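Local coordinates for HAT1-interacting factor 1 (Saccharomyces cerevisiae, PDB 4NQ0), which acts as a nuclear chaperone for histones H3 and H4 within the HAT-B acetyltransferase complex, contributing to chromatin assembly and telomere silencing, at residues M22-L33 / L57-I66. Numbering follows the deposited sequence.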
loop_
_atom_site.group_PDB
_atom_site.type_symbol
_atom_site.label_atom_id
_atom_site.label_comp_id
_atom_site.label_asym_id
_atom_site.label_seq_id
_atom_site.Cartn_x
_atom_site.Cartn_y
_atom_site.Cartn_z
ATOM N N MET A 22 -24.258 0.796 -4.369
ATOM C CA MET A 22 -22.813 0.530 -4.262
ATOM C C MET A 22 -22.191 1.214 -3.043
ATOM O O MET A 22 -21.414 0.601 -2.311
ATOM C CB MET A 22 -22.102 0.987 -5.539
ATOM C CG MET A 22 -20.589 0.870 -5.491
ATOM S SD MET A 22 -19.809 1.116 -7.092
ATOM C CE MET A 22 -20.061 2.860 -7.403
ATOM N N GLU A 23 -22.537 2.477 -2.823
ATOM C CA GLU A 23 -22.057 3.193 -1.643
ATOM C C GLU A 23 -22.507 2.532 -0.343
ATOM O O GLU A 23 -21.742 2.466 0.608
ATOM C CB GLU A 23 -22.483 4.670 -1.673
ATOM C CG GLU A 23 -21.825 5.493 -2.785
ATOM C CD GLU A 23 -20.339 5.170 -2.972
ATOM O OE1 GLU A 23 -19.571 5.268 -1.990
ATOM O OE2 GLU A 23 -19.935 4.805 -4.104
ATOM N N ARG A 24 -23.730 2.014 -0.299
ATOM C CA ARG A 24 -24.185 1.332 0.908
ATOM C C ARG A 24 -23.395 0.038 1.120
ATOM O O ARG A 24 -22.987 -0.273 2.237
ATOM C CB ARG A 24 -25.681 1.045 0.841
ATOM C CG ARG A 24 -26.286 0.692 2.203
ATOM C CD ARG A 24 -27.765 0.340 2.109
ATOM N NE ARG A 24 -28.514 1.345 1.357
ATOM C CZ ARG A 24 -29.032 1.175 0.139
ATOM N NH1 ARG A 24 -29.693 2.176 -0.431
ATOM N NH2 ARG A 24 -28.910 0.021 -0.517
ATOM N N GLN A 25 -23.159 -0.701 0.039
ATOM C CA GLN A 25 -22.396 -1.956 0.111
ATOM C C GLN A 25 -20.949 -1.763 0.594
ATOM O O GLN A 25 -20.441 -2.573 1.374
ATOM C CB GLN A 25 -22.409 -2.669 -1.241
ATOM C CG GLN A 25 -23.796 -3.121 -1.727
ATOM C CD GLN A 25 -24.699 -3.573 -0.596
ATOM O OE1 GLN A 25 -24.411 -4.550 0.113
ATOM N NE2 GLN A 25 -25.792 -2.856 -0.409
ATOM N N VAL A 26 -20.298 -0.700 0.124
ATOM C CA VAL A 26 -18.968 -0.310 0.604
ATOM C C VAL A 26 -18.984 -0.082 2.126
ATOM O O VAL A 26 -18.135 -0.598 2.841
ATOM C CB VAL A 26 -18.464 0.973 -0.116
ATOM C CG1 VAL A 26 -17.293 1.624 0.651
ATOM C CG2 VAL A 26 -18.069 0.658 -1.545
ATOM N N GLN A 27 -19.971 0.670 2.613
ATOM C CA GLN A 27 -20.103 0.935 4.049
ATOM C C GLN A 27 -20.332 -0.341 4.865
ATOM O O GLN A 27 -19.754 -0.509 5.949
ATOM C CB GLN A 27 -21.218 1.950 4.322
ATOM C CG GLN A 27 -20.858 3.375 3.903
ATOM C CD GLN A 27 -19.579 3.896 4.575
ATOM O OE1 GLN A 27 -19.480 3.968 5.811
ATOM N NE2 GLN A 27 -18.581 4.245 3.749
ATOM N N ILE A 28 -21.169 -1.234 4.343
ATOM C CA ILE A 28 -21.411 -2.512 4.998
ATOM C C ILE A 28 -20.127 -3.344 5.013
ATOM O O ILE A 28 -19.760 -3.905 6.044
ATOM C CB ILE A 28 -22.551 -3.293 4.310
ATOM C CG1 ILE A 28 -23.893 -2.592 4.530
ATOM C CG2 ILE A 28 -22.648 -4.703 4.850
ATOM C CD1 ILE A 28 -25.002 -3.142 3.656
ATOM N N ALA A 29 -19.445 -3.410 3.869
ATOM C CA ALA A 29 -18.221 -4.185 3.736
ATOM C C ALA A 29 -17.129 -3.625 4.648
ATOM O O ALA A 29 -16.409 -4.378 5.287
ATOM C CB ALA A 29 -17.747 -4.186 2.289
ATOM N N LYS A 30 -17.025 -2.302 4.677
ATOM C CA LYS A 30 -16.110 -1.583 5.555
ATOM C C LYS A 30 -16.371 -1.937 7.022
ATOM O O LYS A 30 -15.434 -2.238 7.770
ATOM C CB LYS A 30 -16.276 -0.075 5.304
ATOM C CG LYS A 30 -15.467 0.866 6.189
ATOM C CD LYS A 30 -15.710 2.341 5.805
ATOM C CE LYS A 30 -15.083 2.709 4.450
ATOM N NZ LYS A 30 -15.640 3.966 3.847
ATOM N N ASP A 31 -17.643 -1.914 7.417
ATOM C CA ASP A 31 -18.041 -2.239 8.792
ATOM C C ASP A 31 -17.761 -3.697 9.127
ATOM O O ASP A 31 -17.361 -4.015 10.245
ATOM C CB ASP A 31 -19.529 -1.932 9.013
ATOM C CG ASP A 31 -19.818 -0.440 9.046
ATOM N N LEU A 32 -17.965 -4.583 8.158
ATOM C CA LEU A 32 -17.695 -6.007 8.355
ATOM C C LEU A 32 -16.197 -6.271 8.516
ATOM O O LEU A 32 -15.793 -7.153 9.277
ATOM C CB LEU A 32 -18.247 -6.832 7.191
ATOM C CG LEU A 32 -19.770 -6.981 7.108
ATOM C CD1 LEU A 32 -20.170 -7.564 5.761
ATOM C CD2 LEU A 32 -20.318 -7.844 8.248
ATOM N N LEU A 33 -15.385 -5.518 7.782
ATOM C CA LEU A 33 -13.939 -5.628 7.888
ATOM C C LEU A 33 -13.488 -5.125 9.255
ATOM O O LEU A 33 -12.672 -5.770 9.898
ATOM C CB LEU A 33 -13.247 -4.838 6.773
ATOM C CG LEU A 33 -11.716 -4.945 6.686
ATOM C CD1 LEU A 33 -11.261 -6.393 6.508
ATOM C CD2 LEU A 33 -11.177 -4.075 5.557
ATOM N N LEU A 57 -20.074 2.943 -15.748
ATOM C CA LEU A 57 -19.971 3.302 -14.333
ATOM C C LEU A 57 -18.760 2.688 -13.660
ATOM O O LEU A 57 -18.734 1.492 -13.406
ATOM C CB LEU A 57 -21.212 2.875 -13.560
ATOM C CG LEU A 57 -21.140 3.372 -12.111
ATOM C CD1 LEU A 57 -21.706 4.792 -12.016
ATOM C CD2 LEU A 57 -21.852 2.418 -11.172
ATOM N N LEU A 58 -17.787 3.522 -13.322
ATOM C CA LEU A 58 -16.586 3.048 -12.648
ATOM C C LEU A 58 -16.906 2.696 -11.207
ATOM O O LEU A 58 -17.465 3.513 -10.490
ATOM C CB LEU A 58 -15.493 4.115 -12.700
ATOM C CG LEU A 58 -14.466 4.011 -13.836
ATOM C CD1 LEU A 58 -15.002 3.218 -15.025
ATOM C CD2 LEU A 58 -14.003 5.410 -14.258
ATOM N N PRO A 59 -16.540 1.480 -10.769
ATOM C CA PRO A 59 -16.840 1.091 -9.405
ATOM C C PRO A 59 -15.981 1.837 -8.396
ATOM O O PRO A 59 -14.931 2.385 -8.748
ATOM C CB PRO A 59 -16.517 -0.398 -9.387
ATOM C CG PRO A 59 -15.515 -0.567 -10.388
ATOM C CD PRO A 59 -15.792 0.430 -11.472
ATOM N N ASP A 60 -16.452 1.866 -7.158
ATOM C CA ASP A 60 -15.761 2.537 -6.068
ATOM C C ASP A 60 -14.468 1.774 -5.791
ATOM O O ASP A 60 -14.507 0.569 -5.596
ATOM C CB ASP A 60 -16.672 2.545 -4.837
ATOM C CG ASP A 60 -16.145 3.418 -3.704
ATOM O OD1 ASP A 60 -14.921 3.440 -3.469
ATOM O OD2 ASP A 60 -16.978 4.088 -3.039
ATOM N N PRO A 61 -13.314 2.467 -5.796
ATOM C CA PRO A 61 -12.049 1.777 -5.488
ATOM C C PRO A 61 -12.039 1.085 -4.118
ATOM O O PRO A 61 -11.307 0.111 -3.930
ATOM C CB PRO A 61 -10.998 2.890 -5.539
ATOM C CG PRO A 61 -11.756 4.181 -5.697
ATOM C CD PRO A 61 -13.122 3.887 -6.139
ATOM N N GLU A 62 -12.832 1.581 -3.168
ATOM C CA GLU A 62 -12.964 0.914 -1.868
ATOM C C GLU A 62 -13.463 -0.525 -1.952
ATOM O O GLU A 62 -13.132 -1.330 -1.093
ATOM C CB GLU A 62 -13.903 1.689 -0.958
ATOM C CG GLU A 62 -13.430 3.058 -0.587
ATOM C CD GLU A 62 -12.879 3.087 0.806
ATOM O OE1 GLU A 62 -13.630 3.510 1.715
ATOM O OE2 GLU A 62 -11.712 2.653 0.996
ATOM N N LEU A 63 -14.266 -0.855 -2.968
ATOM C CA LEU A 63 -14.687 -2.237 -3.168
ATOM C C LEU A 63 -13.477 -3.139 -3.383
ATOM O O LEU A 63 -13.436 -4.260 -2.885
ATOM C CB LEU A 63 -15.654 -2.370 -4.348
ATOM C CG LEU A 63 -17.056 -1.783 -4.118
ATOM C CD1 LEU A 63 -17.782 -1.624 -5.427
ATOM C CD2 LEU A 63 -17.868 -2.634 -3.156
ATOM N N PHE A 64 -12.490 -2.635 -4.114
ATOM C CA PHE A 64 -11.269 -3.389 -4.378
ATOM C C PHE A 64 -10.353 -3.426 -3.161
ATOM O O PHE A 64 -9.819 -4.484 -2.801
ATOM C CB PHE A 64 -10.566 -2.804 -5.611
ATOM C CG PHE A 64 -11.293 -3.080 -6.902
ATOM C CD1 PHE A 64 -10.971 -4.193 -7.666
ATOM C CD2 PHE A 64 -12.313 -2.241 -7.342
ATOM C CE1 PHE A 64 -11.643 -4.462 -8.860
ATOM C CE2 PHE A 64 -12.989 -2.510 -8.523
ATOM C CZ PHE A 64 -12.654 -3.612 -9.283
ATOM N N THR A 65 -10.213 -2.291 -2.480
ATOM C CA THR A 65 -9.290 -2.219 -1.332
ATOM C C THR A 65 -9.790 -2.999 -0.117
ATOM O O THR A 65 -9.017 -3.724 0.525
ATOM C CB THR A 65 -8.959 -0.768 -0.949
ATOM O OG1 THR A 65 -10.138 -0.103 -0.476
ATOM C CG2 THR A 65 -8.402 -0.027 -2.160
ATOM N N ILE A 66 -11.080 -2.887 0.178
ATOM C CA ILE A 66 -11.697 -3.707 1.225
ATOM C C ILE A 66 -11.612 -5.194 0.873
ATOM O O ILE A 66 -11.227 -6.014 1.714
ATOM C CB ILE A 66 -13.166 -3.290 1.481
ATOM C CG1 ILE A 66 -13.213 -1.862 2.042
ATOM C CG2 ILE A 66 -13.839 -4.249 2.455
ATOM C CD1 ILE A 66 -14.551 -1.212 1.922
#
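M22, V26 and K30 lie in step with D60, L63 and I66 as helices 22-33 and 61-66 run side by side in the same sense, their axes 9.7 Å apart at closest approach and inclined by 23°. I66 is a knob, set in a hole formed by V26, A29, K30 and L33. Its CG2 meets A29 CB at 3.9 Å, while CD1 rests against the backbone pair of V26 O and K30 N. V26 splits its two methyls: CG1 lies against E62 CB, and CG2 meets L63 CD2 at 3.7 Å. Helix 38-51 joins these two in the chain, and such near-parallel packing of alternate helices is consistent with a TPR-like superhelix. At the preceding loop M22 extends until chi3 (70°) bends CE against the loop, near L58 O and L57 CD2; its SD accepts a weak hydrogen bond from D60 N at 3.4 Å. D60 is the N-cap of helix 61-77, with OD1 taking E62 N at 2.8 Å from the anti side, tilted out of the carboxylate plane. Replacing the aspartate with alanine removes OD1, and the amide of E62 is then likely to lose its cap, leaving the helix start less firmly fixed. The other oxygen, OD2, faces E23 OE1 at 3.0 Å with the carboxylates 26° from coplanar, an acceptor-acceptor pairing that may raise the pKa of one acid. On the same flank K30, bent near its end, brings NZ almost in line with the C-O bond of E62 at OE1, a 3.0 Å salt bridge beside the apolar contact.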